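PDB 3HZB: carbohydrate binding protein from Flavobacterium johnsoniae, which binds calcium through a betagamma-crystallin domain, the part present here, and as a whole protein is probably a carbohydrate-binding protein. Local coordinates for residues 16-21 and 82-87; 36-41 and 69-74; 46-51 and 63-68. All blocks are in the same frame, centred on the assembly; numbering follows the deposited sequence.

The three contacts lie in one betagamma-crystallin domain built from two antiparallel sheets. Contacts 1 and 3 belong to the same four-stranded sheet, their centres about 9 Å apart, and are joined where Arg83 O meets Ile50 N at 2.7 Å. Contact 2 lies about 16 Å from contact 1, on the opposite side of the chain's centre. The two touch, Ile82 CD1 being 3.6 Å from Ile38 CD1. Contacts 2 and 3 have centres about 12 Å apart and follow each other in the chain at Asn68-Ser69; Leu41 O lies 3.0 Å from Asn68 N. Contact 2 holds ligands of two calcium ions. Contact 3 holds Asp67, which reaches a third ion at the subunit interface.

Contact 1. Residues 16-21 and 82-87; sequences GGLTIG and IRVIAN
Val84 has CG1 anti to its backbone N (chi1 -180°) and CG2 anti to its carbonyl carbon, and this valine meets Leu18, Thr19 and Ile20. CB and CD1 of Leu18 both lie against CG2 of Val84, with CB 3.9 Å from it. Further out, Leu18 CD1 also touches CG2 of Ile82. The backbone of Thr19 comes close as well: Thr19 O is 3.2 Å from Val84 CB and faces both methyl groups. Ile20 approaches with CD1, which rests 3.6 Å from Ile85 C and also meets Ala86 N. The same methyl touches CG1 of Val84.

This is the crossing between the two sheets of the betagamma-crystallin fold. The chain leaves strand 15-18 in one sheet and enters strand 21-23 at the edge of the other, beside strand 81-86. Leu18 and Val84 therefore meet in the interior between the sheets, where Leu18 also touches Val5 and Val84 touches Ile3. Tyr23 packs against both.

Gly21 and Val84 form an antiparallel hydrogen-bonded pair. Gly21 N donates to Val84 O at 3.1 Å, and Val84 N donates to Gly21 O at 2.8 Å. Both bonds are nearly straight at hydrogen, 174° for the first. Gly21 has backbone angles at which a CB would run into the carbonyl oxygen of Ile20, so the position calls for glycine. The CB of Arg83 points away from segment 16-21. Its NE forms a salt bridge with OD1 of Asp22, and its NH1 is hydrogen-bonded to Tyr52 OH.

Contact 2. Residues 36-41 and 69-74; sequences DDISSL and SCLNTT. With CA (calcium ion), chain L; CA (calcium ion), chain M.
Leu71 N donates a hydrogen bond to Ser39 O at 2.8 Å, with an angle of 166° at hydrogen. The same oxygen receives a CA-H...O contact from Cys70 CA at 3.3 Å. Segment 69-74 has no regular structure, while 36-41 runs from loop into strand. A classic beta bulge places Ser39 and Ser40 together opposite Tyr6 of strand 3-6.

Leu71 is the main side chain here. Its CB points toward the other segment, and the side chain divides at its tip. CD1 lies 3.6 Å from Ile38 O and also near CG2 of that residue. CD2 meets CD1 of Leu41 at 3.8 Å, the two leucines crossing at about a right angle. Nearby, Ser40 CB lies 3.4 Å from Ser69 O.

Two calcium ions sit along segment 36-41. Residues Asp36 to Ser40 fit the last five positions of the N/D-N/D-X-X-S/T-S calcium-binding motif of the family. Asp37 O and Ser39 OG bind the first ion, at 2.5 Å from Ser39 OG, with three waters, Lys7 O and Asp77 OD1. Ser39 OG stands beside its backbone N (chi1 -73°) and is also hydrogen-bonded to Asn76 OD1. Asp36 OD1 binds the second ion, with two waters, Gln53 O, Lys78 O and Ser80 OG.

A disulfide from Cys70 to Cys9 ties the loop to the residues just after strand 3-6. That strand lies beside strand 40-43 and packs through Val5 against Ile38 and Leu41, while the 69-74 loop runs between strands 60-64 and 81-86.

Contact 3. Residues 46-51 and 63-68; sequences GYQAIL and VINSDN. With CA (calcium ion), chain K.
Ile50 and Val63 lie side by side and point the same way. They are a non-hydrogen-bonded pair of this antiparallel hairpin. CD1 of Ile50 presses on CG2 of Val63 at 3.4 Å, tighter than usual van der Waals contact. The same methyl touches CG1 of Val63 as well, so it meets both branches of the valine.

The CB of Gln48 points toward segment 63-68. CG stands between the backbone N and the carbonyl carbon (chi1 50°), and from there the extended chain carries the amide group alongside Val63 CG1 and Asn65 CB. The amide planes of Gln48 and Asn65 are turned 35° from each other. Nearer the backbone, CB of Gln48 lies 3.7 Å from Ile64 O.

Leu51 and Ile64 meet on the other face of the sheet, which also carries Ala49. The two side chains cross obliquely: CD1 of Leu51 reaches CG1 of Ile64 at 3.6 Å and Ile64 CD1 at 3.9 Å. Both residues are buried. Next to the Ile50-Val63 pair, Ala49 and Ile64 form the hydrogen-bonded pair. Ala49 N donates to Ile64 O at 3.1 Å, and Ile64 N to Ala49 O at 2.9 Å.

Beyond the hairpin, Asp67 OD1 binds a third calcium ion at 2.9 Å. Ile43 O of the same chain shares this ion, as do Asp67 OD1 and Ile43 O of the second subunit.

Strands 47-52 and 60-64 form a hairpin of the betagamma-crystallin Greek key. Strand 60-64 is outermost in the four-stranded sheet within this chain. Strand 81-86 runs antiparallel on the far side of 47-52, while Leu41 of strand 40-43, in the other sheet, packs on Leu51.

Contact 1. Residues 16-21 and 82-87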
ATOM      1  N   GLY B  16     -10.280   0.876  11.268  1.00 16.05           N
ATOM      2  CA  GLY B  16     -11.586   0.521  10.752  1.00 16.17           C
ATOM      3  C   GLY B  16     -11.405  -0.075   9.367  1.00 15.27           C
ATOM      4  O   GLY B  16     -10.639   0.447   8.563  1.00 15.52           O
ATOM      5  N   GLY B  17     -12.097  -1.174   9.091  1.00 15.14           N
ATOM      6  CA  GLY B  17     -11.987  -1.805   7.790  1.00 16.35           C
ATOM      7  C   GLY B  17     -13.114  -1.366   6.874  1.00 17.35           C
ATOM      8  O   GLY B  17     -14.281  -1.380   7.273  1.00 16.76           O
ATOM      9  N   LEU B  18     -12.767  -0.977   5.649  1.00 16.38           N
ATOM     10  CA  LEU B  18     -13.761  -0.524   4.681  1.00 16.66           C
ATOM     11  C   LEU B  18     -13.746  -1.382   3.417  1.00 17.14           C
ATOM     12  O   LEU B  18     -12.721  -1.955   3.050  1.00 17.15           O
ATOM     13  CB  LEU B  18     -13.495   0.930   4.277  1.00 16.22           C
ATOM     14  CG  LEU B  18     -13.139   1.958   5.356  1.00 17.47           C
ATOM     15  CD1 LEU B  18     -12.878   3.309   4.691  1.00 16.46           C
ATOM     16  CD2 LEU B  18     -14.251   2.063   6.374  1.00 18.47           C
ATOM     17  N   THR B  19     -14.899  -1.472   2.765  1.00 17.63           N
ATOM     18  CA  THR B  19     -15.027  -2.215   1.521  1.00 18.22           C
ATOM     19  C   THR B  19     -15.644  -1.240   0.527  1.00 17.79           C
ATOM     20  O   THR B  19     -15.850  -0.068   0.853  1.00 18.67           O
ATOM     21  CB  THR B  19     -15.947  -3.456   1.670  1.00 20.51           C
ATOM     22  OG1 THR B  19     -17.229  -3.055   2.176  1.00 23.59           O
ATOM     23  CG2 THR B  19     -15.323  -4.470   2.613  1.00 22.85           C
ATOM     24  N   ILE B  20     -15.924  -1.707  -0.685  1.00 16.46           N
ATOM     25  CA  ILE B  20     -16.528  -0.846  -1.696  1.00 17.50           C
ATOM     26  C   ILE B  20     -17.795  -0.218  -1.130  1.00 16.79           C
ATOM     27  O   ILE B  20     -18.614  -0.904  -0.519  1.00 18.13           O
ATOM     28  CB  ILE B  20     -16.888  -1.649  -2.965  1.00 18.99           C
ATOM     29  CG1 ILE B  20     -15.609  -2.072  -3.692  1.00 19.21           C
ATOM     30  CG2 ILE B  20     -17.783  -0.819  -3.877  1.00 17.94           C
ATOM     31  CD1 ILE B  20     -14.796  -0.911  -4.232  1.00 22.20           C
ATOM     32  N   GLY B  21     -17.954   1.086  -1.325  1.00 15.32           N
ATOM     33  CA  GLY B  21     -19.140   1.746  -0.813  1.00 16.21           C
ATOM     34  C   GLY B  21     -18.887   3.153  -0.312  1.00 16.51           C
ATOM     35  O   GLY B  21     -17.758   3.647  -0.349  1.00 16.38           O
ATOM     36  N   ILE B  82     -15.765   9.254   3.585  1.00 11.87           N
ATOM     37  CA  ILE B  82     -14.944   8.532   2.623  1.00 12.65           C
ATOM     38  C   ILE B  82     -15.774   7.676   1.688  1.00 13.18           C
ATOM     39  O   ILE B  82     -16.841   7.182   2.058  1.00 12.84           O
ATOM     40  CB  ILE B  82     -13.975   7.573   3.353  1.00 12.06           C
ATOM     41  CG1 ILE B  82     -13.096   8.353   4.328  1.00 12.88           C
ATOM     42  CG2 ILE B  82     -13.129   6.812   2.348  1.00 15.54           C
ATOM     43  CD1 ILE B  82     -12.238   7.462   5.207  1.00 14.82           C
ATOM     44  N   ARG B  83     -15.270   7.501   0.472  1.00 12.86           N
ATOM     45  CA  ARG B  83     -15.919   6.662  -0.515  1.00 13.18           C
ATOM     46  C   ARG B  83     -14.840   5.749  -1.068  1.00 14.18           C
ATOM     47  O   ARG B  83     -13.756   6.204  -1.443  1.00 14.24           O
ATOM     48  CB  ARG B  83     -16.548   7.500  -1.630  1.00 13.38           C
ATOM     49  CG  ARG B  83     -17.735   8.334  -1.158  1.00 16.68           C
ATOM     50  CD  ARG B  83     -18.318   9.143  -2.291  1.00 16.48           C
ATOM     51  NE  ARG B  83     -18.810   8.288  -3.366  1.00 16.89           N
ATOM     52  CZ  ARG B  83     -18.570   8.510  -4.654  1.00 19.12           C
ATOM     53  NH1 ARG B  83     -17.840   9.560  -5.017  1.00 19.33           N
ATOM     54  NH2 ARG B  83     -19.060   7.685  -5.575  1.00 18.98           N
ATOM     55  N   VAL B  84     -15.135   4.454  -1.076  1.00 13.63           N
ATOM     56  CA  VAL B  84     -14.214   3.447  -1.568  1.00 13.38           C
ATOM     57  C   VAL B  84     -14.734   2.989  -2.924  1.00 14.28           C
ATOM     58  O   VAL B  84     -15.895   2.601  -3.048  1.00 14.46           O
ATOM     59  CB  VAL B  84     -14.156   2.241  -0.604  1.00 13.17           C
ATOM     60  CG1 VAL B  84     -13.185   1.198  -1.128  1.00 12.70           C
ATOM     61  CG2 VAL B  84     -13.728   2.710   0.787  1.00 13.56           C
ATOM     62  N   ILE B  85     -13.872   3.053  -3.936  1.00 14.65           N
ATOM     63  CA  ILE B  85     -14.239   2.657  -5.290  1.00 15.56           C
ATOM     64  C   ILE B  85     -13.158   1.780  -5.922  1.00 17.56           C
ATOM     65  O   ILE B  85     -12.033   1.711  -5.435  1.00 15.86           O
ATOM     66  CB  ILE B  85     -14.440   3.893  -6.197  1.00 15.16           C
ATOM     67  CG1 ILE B  85     -13.120   4.656  -6.336  1.00 16.85           C
ATOM     68  CG2 ILE B  85     -15.521   4.794  -5.618  1.00 18.18           C
ATOM     69  CD1 ILE B  85     -13.203   5.856  -7.256  1.00 16.05           C
ATOM     70  N   ALA B  86     -13.507   1.111  -7.013  1.00 20.08           N
ATOM     71  CA  ALA B  86     -12.551   0.258  -7.701  1.00 23.25           C
ATOM     72  C   ALA B  86     -11.459   1.122  -8.321  1.00 25.08           C
ATOM     73  O   ALA B  86     -11.687   2.290  -8.642  1.00 24.04           O
ATOM     74  CB  ALA B  86     -13.256  -0.551  -8.785  1.00 24.38           C
ATOM     75  N   ASN B  87     -10.272   0.547  -8.476  1.00 27.44           N
ATOM     76  CA  ASN B  87      -9.147   1.255  -9.074  1.00 31.77           C
ATOM     77  C   ASN B  87      -8.586   0.418 -10.219  1.00 32.59           C
ATOM     78  O   ASN B  87      -9.231  -0.587 -10.580  1.00 34.43           O
ATOM     79  CB  ASN B  87      -8.045   1.505  -8.038  1.00 32.91           C
ATOM     80  CG  ASN B  87      -6.921   2.374  -8.582  1.00 35.64           C
ATOM     81  OD1 ASN B  87      -5.859   2.500  -7.968  1.00 37.56           O
ATOM     82  ND2 ASN B  87      -7.155   2.988  -9.737  1.00 36.37           N
TER

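Contact 2. Residues 36-41 and 69-74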
ATOM      1  N   ASP B  36     -12.346  13.760  11.927  1.00 11.97           N
ATOM      2  CA  ASP B  36     -11.062  14.466  12.029  1.00 12.51           C
ATOM      3  C   ASP B  36     -10.094  13.671  12.890  1.00 11.45           C
ATOM      4  O   ASP B  36      -9.531  14.201  13.846  1.00 11.65           O
ATOM      5  CB  ASP B  36     -11.273  15.846  12.664  1.00 13.24           C
ATOM      6  CG  ASP B  36     -12.109  16.759  11.803  1.00 13.99           C
ATOM      7  OD1 ASP B  36     -12.488  16.317  10.705  1.00 12.76           O
ATOM      8  OD2 ASP B  36     -12.383  17.909  12.213  1.00 13.48           O
ATOM      9  N   ASP B  37      -9.890  12.406  12.538  1.00 12.16           N
ATOM     10  CA  ASP B  37      -9.049  11.530  13.348  1.00 13.40           C
ATOM     11  C   ASP B  37      -8.138  10.588  12.563  1.00 12.92           C
ATOM     12  O   ASP B  37      -7.099  10.182  13.064  1.00 12.89           O
ATOM     13  CB  ASP B  37      -9.967  10.706  14.261  1.00 14.70           C
ATOM     14  CG  ASP B  37      -9.225  10.020  15.394  1.00 17.13           C
ATOM     15  OD1 ASP B  37      -9.420   8.802  15.571  1.00 19.95           O
ATOM     16  OD2 ASP B  37      -8.469  10.697  16.117  1.00 17.77           O
ATOM     17  N   ILE B  38      -8.522  10.216  11.348  1.00 11.51           N
ATOM     18  CA  ILE B  38      -7.699   9.300  10.563  1.00 12.47           C
ATOM     19  C   ILE B  38      -6.330   9.890  10.219  1.00 12.63           C
ATOM     20  O   ILE B  38      -6.225  11.072   9.882  1.00 14.09           O
ATOM     21  CB  ILE B  38      -8.438   8.882   9.268  1.00 11.72           C
ATOM     22  CG1 ILE B  38      -9.705   8.103   9.638  1.00 15.83           C
ATOM     23  CG2 ILE B  38      -7.528   8.030   8.388  1.00 15.08           C
ATOM     24  CD1 ILE B  38     -10.626   7.802   8.458  1.00 16.28           C
ATOM     25  N   SER B  39      -5.283   9.068  10.319  1.00 13.14           N
ATOM     26  CA  SER B  39      -3.921   9.517  10.023  1.00 13.59           C
ATOM     27  C   SER B  39      -3.150   8.682   9.005  1.00 13.29           C
ATOM     28  O   SER B  39      -2.177   9.156   8.425  1.00 14.26           O
ATOM     29  CB  SER B  39      -3.106   9.609  11.308  1.00 12.79           C
ATOM     30  OG  SER B  39      -3.517  10.730  12.053  1.00 10.97           O
ATOM     31  N   SER B  40      -3.552   7.435   8.807  1.00 13.08           N
ATOM     32  CA  SER B  40      -2.882   6.602   7.813  1.00 12.96           C
ATOM     33  C   SER B  40      -3.877   5.602   7.246  1.00 13.59           C
ATOM     34  O   SER B  40      -4.933   5.358   7.841  1.00 13.73           O
ATOM     35  CB  SER B  40      -1.653   5.889   8.412  1.00 13.55           C
ATOM     36  OG  SER B  40      -1.986   4.977   9.441  1.00 14.83           O
ATOM     37  N   LEU B  41      -3.555   5.050   6.081  1.00 12.61           N
ATOM     38  CA  LEU B  41      -4.440   4.093   5.432  1.00 13.80           C
ATOM     39  C   LEU B  41      -3.699   3.048   4.625  1.00 12.33           C
ATOM     40  O   LEU B  41      -2.702   3.344   3.976  1.00 12.99           O
ATOM     41  CB  LEU B  41      -5.392   4.788   4.454  1.00 14.06           C
ATOM     42  CG  LEU B  41      -6.253   5.998   4.788  1.00 16.79           C
ATOM     43  CD1 LEU B  41      -5.408   7.263   4.808  1.00 14.48           C
ATOM     44  CD2 LEU B  41      -7.329   6.117   3.714  1.00 15.11           C
ATOM     45  N   SER B  69       1.321   6.237   4.896  1.00 14.65           N
ATOM     46  CA  SER B  69       1.696   6.084   6.296  1.00 13.84           C
ATOM     47  C   SER B  69       1.447   7.287   7.199  1.00 14.58           C
ATOM     48  O   SER B  69       1.527   7.163   8.418  1.00 15.70           O
ATOM     49  CB  SER B  69       3.173   5.694   6.390  1.00 14.01           C
ATOM     50  OG  SER B  69       3.987   6.721   5.851  1.00 14.46           O
ATOM     51  N   CYS B  70       1.151   8.445   6.623  1.00 14.93           N
ATOM     52  CA  CYS B  70       0.916   9.629   7.443  1.00 16.16           C
ATOM     53  C   CYS B  70       0.386  10.758   6.574  1.00 16.88           C
ATOM     54  O   CYS B  70       1.142  11.384   5.828  1.00 16.04           O
ATOM     55  CB  CYS B  70       2.228  10.051   8.105  1.00 20.34           C
ATOM     56  SG  CYS B  70       2.138  10.940   9.701  1.00 26.21           S
ATOM     57  N   LEU B  71      -0.917  11.004   6.659  1.00 14.73           N
ATOM     58  CA  LEU B  71      -1.538  12.061   5.874  1.00 15.16           C
ATOM     59  C   LEU B  71      -0.849  13.391   6.145  1.00 15.19           C
ATOM     60  O   LEU B  71      -0.338  13.622   7.242  1.00 14.36           O
ATOM     61  CB  LEU B  71      -3.022  12.163   6.217  1.00 13.11           C
ATOM     62  CG  LEU B  71      -3.816  10.891   5.890  1.00 13.66           C
ATOM     63  CD1 LEU B  71      -5.234  11.021   6.420  1.00 14.17           C
ATOM     64  CD2 LEU B  71      -3.815  10.655   4.385  1.00 13.00           C
ATOM     65  N   ASN B  72      -0.837  14.266   5.146  1.00 18.04           N
ATOM     66  CA  ASN B  72      -0.190  15.563   5.299  1.00 19.07           C
ATOM     67  C   ASN B  72      -1.018  16.525   6.145  1.00 20.84           C
ATOM     68  O   ASN B  72      -2.101  16.178   6.621  1.00 20.19           O
ATOM     69  CB  ASN B  72       0.118  16.165   3.922  1.00 20.00           C
ATOM     70  CG  ASN B  72      -1.125  16.425   3.097  1.00 20.07           C
ATOM     71  OD1 ASN B  72      -1.041  16.628   1.884  1.00 23.79           O
ATOM     72  ND2 ASN B  72      -2.282  16.438   3.745  1.00 16.88           N
ATOM     73  N   THR B  73      -0.498  17.734   6.332  1.00 21.58           N
ATOM     74  CA  THR B  73      -1.165  18.749   7.139  1.00 22.50           C
ATOM     75  C   THR B  73      -2.579  19.078   6.675  1.00 20.92           C
ATOM     76  O   THR B  73      -3.434  19.439   7.482  1.00 20.59           O
ATOM     77  CB  THR B  73      -0.356  20.057   7.155  1.00 23.06           C
ATOM     78  OG1 THR B  73       0.976  19.785   7.607  1.00 26.50           O
ATOM     79  CG2 THR B  73      -1.003  21.070   8.085  1.00 26.28           C
ATOM     80  N   THR B  74      -2.818  18.961   5.374  1.00 20.10           N
ATOM     81  CA  THR B  74      -4.125  19.261   4.810  1.00 19.62           C
ATOM     82  C   THR B  74      -5.152  18.170   5.091  1.00 18.30           C
ATOM     83  O   THR B  74      -6.347  18.451   5.209  1.00 16.03           O
ATOM     84  CB  THR B  74      -4.035  19.459   3.280  1.00 22.29           C
ATOM     85  OG1 THR B  74      -3.146  20.543   2.988  1.00 25.88           O
ATOM     86  CG2 THR B  74      -5.404  19.777   2.696  1.00 22.72           C
TER
HETATM   87 CA    CA L 107      -4.940  10.803  14.101  1.00 13.88          CA
HETATM   88 CA    CA M 108     -13.373  17.446   8.619  1.00 14.02          CA
HETATM   89  O   HOH W   1     -13.560  19.577  10.445  1.00 29.71           O
HETATM   90  O   HOH W   2      -6.072  11.267  16.393  1.00 16.08           O
HETATM   91  O   HOH W   3      -3.178  12.656  14.734  1.00 17.30           O
HETATM   92  O   HOH W   4      -2.751  10.246  15.707  1.00 27.15           O
HETATM   93  O   HOH W   5     -11.806  19.315   7.572  1.00 16.69           O

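Contact 3. Residues 46-51 and 63-68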
ATOM      1  N   GLY B  46      -5.982  -2.398  -6.598  1.00 17.60           N
ATOM      2  CA  GLY B  46      -7.238  -2.589  -7.305  1.00 18.66           C
ATOM      3  C   GLY B  46      -8.376  -1.786  -6.712  1.00 21.00           C
ATOM      4  O   GLY B  46      -9.482  -1.769  -7.251  1.00 21.52           O
ATOM      5  N   TYR B  47      -8.103  -1.110  -5.599  1.00 20.00           N
ATOM      6  CA  TYR B  47      -9.112  -0.303  -4.927  1.00 20.16           C
ATOM      7  C   TYR B  47      -8.515   1.027  -4.521  1.00 19.03           C
ATOM      8  O   TYR B  47      -7.299   1.190  -4.513  1.00 19.33           O
ATOM      9  CB  TYR B  47      -9.620  -1.040  -3.692  1.00 21.50           C
ATOM     10  CG  TYR B  47     -10.215  -2.376  -4.034  1.00 23.19           C
ATOM     11  CD1 TYR B  47     -11.531  -2.479  -4.478  1.00 24.53           C
ATOM     12  CD2 TYR B  47      -9.441  -3.533  -3.985  1.00 25.00           C
ATOM     13  CE1 TYR B  47     -12.063  -3.702  -4.869  1.00 27.86           C
ATOM     14  CE2 TYR B  47      -9.963  -4.764  -4.375  1.00 26.70           C
ATOM     15  CZ  TYR B  47     -11.274  -4.840  -4.816  1.00 28.35           C
ATOM     16  OH  TYR B  47     -11.799  -6.052  -5.202  1.00 29.25           O
ATOM     17  N   GLN B  48      -9.372   1.981  -4.187  1.00 17.74           N
ATOM     18  CA  GLN B  48      -8.898   3.290  -3.773  1.00 16.70           C
ATOM     19  C   GLN B  48      -9.912   4.008  -2.905  1.00 16.04           C
ATOM     20  O   GLN B  48     -11.109   3.720  -2.955  1.00 14.60           O
ATOM     21  CB  GLN B  48      -8.556   4.139  -4.996  1.00 17.16           C
ATOM     22  CG  GLN B  48      -9.643   4.182  -6.048  1.00 20.70           C
ATOM     23  CD  GLN B  48      -9.178   4.865  -7.321  1.00 22.18           C
ATOM     24  OE1 GLN B  48      -9.853   4.814  -8.352  1.00 25.73           O
ATOM     25  NE2 GLN B  48      -8.023   5.512  -7.255  1.00 19.82           N
ATOM     26  N   ALA B  49      -9.419   4.936  -2.093  1.00 15.25           N
ATOM     27  CA  ALA B  49     -10.278   5.700  -1.207  1.00 15.22           C
ATOM     28  C   ALA B  49     -10.292   7.169  -1.601  1.00 14.89           C
ATOM     29  O   ALA B  49      -9.247   7.769  -1.836  1.00 16.09           O
ATOM     30  CB  ALA B  49      -9.808   5.558   0.236  1.00 15.92           C
ATOM     31  N   ILE B  50     -11.490   7.730  -1.703  1.00 14.01           N
ATOM     32  CA  ILE B  50     -11.641   9.142  -2.012  1.00 13.46           C
ATOM     33  C   ILE B  50     -11.970   9.781  -0.669  1.00 13.63           C
ATOM     34  O   ILE B  50     -12.995   9.459  -0.062  1.00 12.08           O
ATOM     35  CB  ILE B  50     -12.822   9.416  -2.960  1.00 13.05           C
ATOM     36  CG1 ILE B  50     -12.688   8.584  -4.241  1.00 14.10           C
ATOM     37  CG2 ILE B  50     -12.883  10.903  -3.261  1.00 11.05           C
ATOM     38  CD1 ILE B  50     -11.417   8.855  -5.025  1.00 16.83           C
ATOM     39  N   LEU B  51     -11.102  10.670  -0.198  1.00 12.36           N
ATOM     40  CA  LEU B  51     -11.324  11.322   1.087  1.00 13.27           C
ATOM     41  C   LEU B  51     -12.033  12.652   0.897  1.00 14.03           C
ATOM     42  O   LEU B  51     -11.821  13.339  -0.101  1.00 15.24           O
ATOM     43  CB  LEU B  51      -9.988  11.572   1.795  1.00 13.89           C
ATOM     44  CG  LEU B  51      -9.005  10.401   1.897  1.00 14.50           C
ATOM     45  CD1 LEU B  51      -7.774  10.856   2.669  1.00 14.92           C
ATOM     46  CD2 LEU B  51      -9.660   9.215   2.588  1.00 13.63           C
ATOM     47  N   VAL B  63      -7.442  11.574  -3.528  1.00 16.33           N
ATOM     48  CA  VAL B  63      -7.468  10.135  -3.740  1.00 16.66           C
ATOM     49  C   VAL B  63      -6.264   9.460  -3.105  1.00 16.42           C
ATOM     50  O   VAL B  63      -5.135   9.921  -3.251  1.00 17.19           O
ATOM     51  CB  VAL B  63      -7.463   9.786  -5.248  1.00 18.13           C
ATOM     52  CG1 VAL B  63      -7.546   8.276  -5.435  1.00 18.14           C
ATOM     53  CG2 VAL B  63      -8.614  10.474  -5.949  1.00 20.55           C
ATOM     54  N   ILE B  64      -6.514   8.373  -2.387  1.00 16.24           N
ATOM     55  CA  ILE B  64      -5.440   7.609  -1.776  1.00 16.05           C
ATOM     56  C   ILE B  64      -5.507   6.276  -2.511  1.00 16.80           C
ATOM     57  O   ILE B  64      -6.399   5.465  -2.257  1.00 16.15           O
ATOM     58  CB  ILE B  64      -5.678   7.379  -0.265  1.00 16.56           C
ATOM     59  CG1 ILE B  64      -5.983   8.710   0.434  1.00 16.51           C
ATOM     60  CG2 ILE B  64      -4.448   6.719   0.353  1.00 16.88           C
ATOM     61  CD1 ILE B  64      -4.884   9.755   0.314  1.00 15.76           C
ATOM     62  N   ASN B  65      -4.580   6.060  -3.441  1.00 16.99           N
ATOM     63  CA  ASN B  65      -4.575   4.827  -4.224  1.00 17.37           C
ATOM     64  C   ASN B  65      -3.415   3.883  -3.917  1.00 17.18           C
ATOM     65  O   ASN B  65      -3.155   2.946  -4.672  1.00 15.43           O
ATOM     66  CB  ASN B  65      -4.599   5.152  -5.718  1.00 21.03           C
ATOM     67  CG  ASN B  65      -3.629   6.246  -6.085  1.00 23.17           C
ATOM     68  OD1 ASN B  65      -2.490   6.254  -5.625  1.00 24.98           O
ATOM     69  ND2 ASN B  65      -4.072   7.175  -6.926  1.00 25.75           N
ATOM     70  N   SER B  66      -2.733   4.137  -2.805  1.00 16.12           N
ATOM     71  CA  SER B  66      -1.616   3.310  -2.350  1.00 15.92           C
ATOM     72  C   SER B  66      -1.436   3.644  -0.873  1.00 15.18           C
ATOM     73  O   SER B  66      -1.821   4.730  -0.435  1.00 14.68           O
ATOM     74  CB  SER B  66      -0.338   3.631  -3.138  1.00 15.91           C
ATOM     75  OG  SER B  66       0.065   4.977  -2.952  1.00 13.94           O
ATOM     76  N   ASP B  67      -0.880   2.712  -0.102  1.00 15.71           N
ATOM     77  CA  ASP B  67      -0.685   2.931   1.330  1.00 14.32           C
ATOM     78  C   ASP B  67      -0.091   4.305   1.623  1.00 15.23           C
ATOM     79  O   ASP B  67       0.873   4.724   0.977  1.00 13.16           O
ATOM     80  CB  ASP B  67       0.247   1.866   1.926  1.00 14.52           C
ATOM     81  CG  ASP B  67      -0.307   0.466   1.808  1.00 14.98           C
ATOM     82  OD1 ASP B  67      -1.529   0.320   1.601  1.00 14.06           O
ATOM     83  OD2 ASP B  67       0.481  -0.498   1.937  1.00 17.57           O
ATOM     84  N   ASN B  68      -0.674   5.000   2.596  1.00 14.77           N
ATOM     85  CA  ASN B  68      -0.192   6.316   3.005  1.00 14.75           C
ATOM     86  C   ASN B  68       0.052   6.204   4.505  1.00 15.56           C
ATOM     87  O   ASN B  68      -0.888   6.085   5.289  1.00 12.98           O
ATOM     88  CB  ASN B  68      -1.242   7.391   2.724  1.00 16.31           C
ATOM     89  CG  ASN B  68      -0.701   8.794   2.909  1.00 16.57           C
ATOM     90  OD1 ASN B  68      -0.148   9.126   3.957  1.00 16.51           O
ATOM     91  ND2 ASN B  68      -0.862   9.628   1.889  1.00 17.36           N
TER
HETATM   92 CA    CA K 117      -1.293  -2.058  -0.032  1.00 17.07          CA
HETATM   93  O   HOH W   6      -3.268  -3.390   1.577  1.00 19.11           O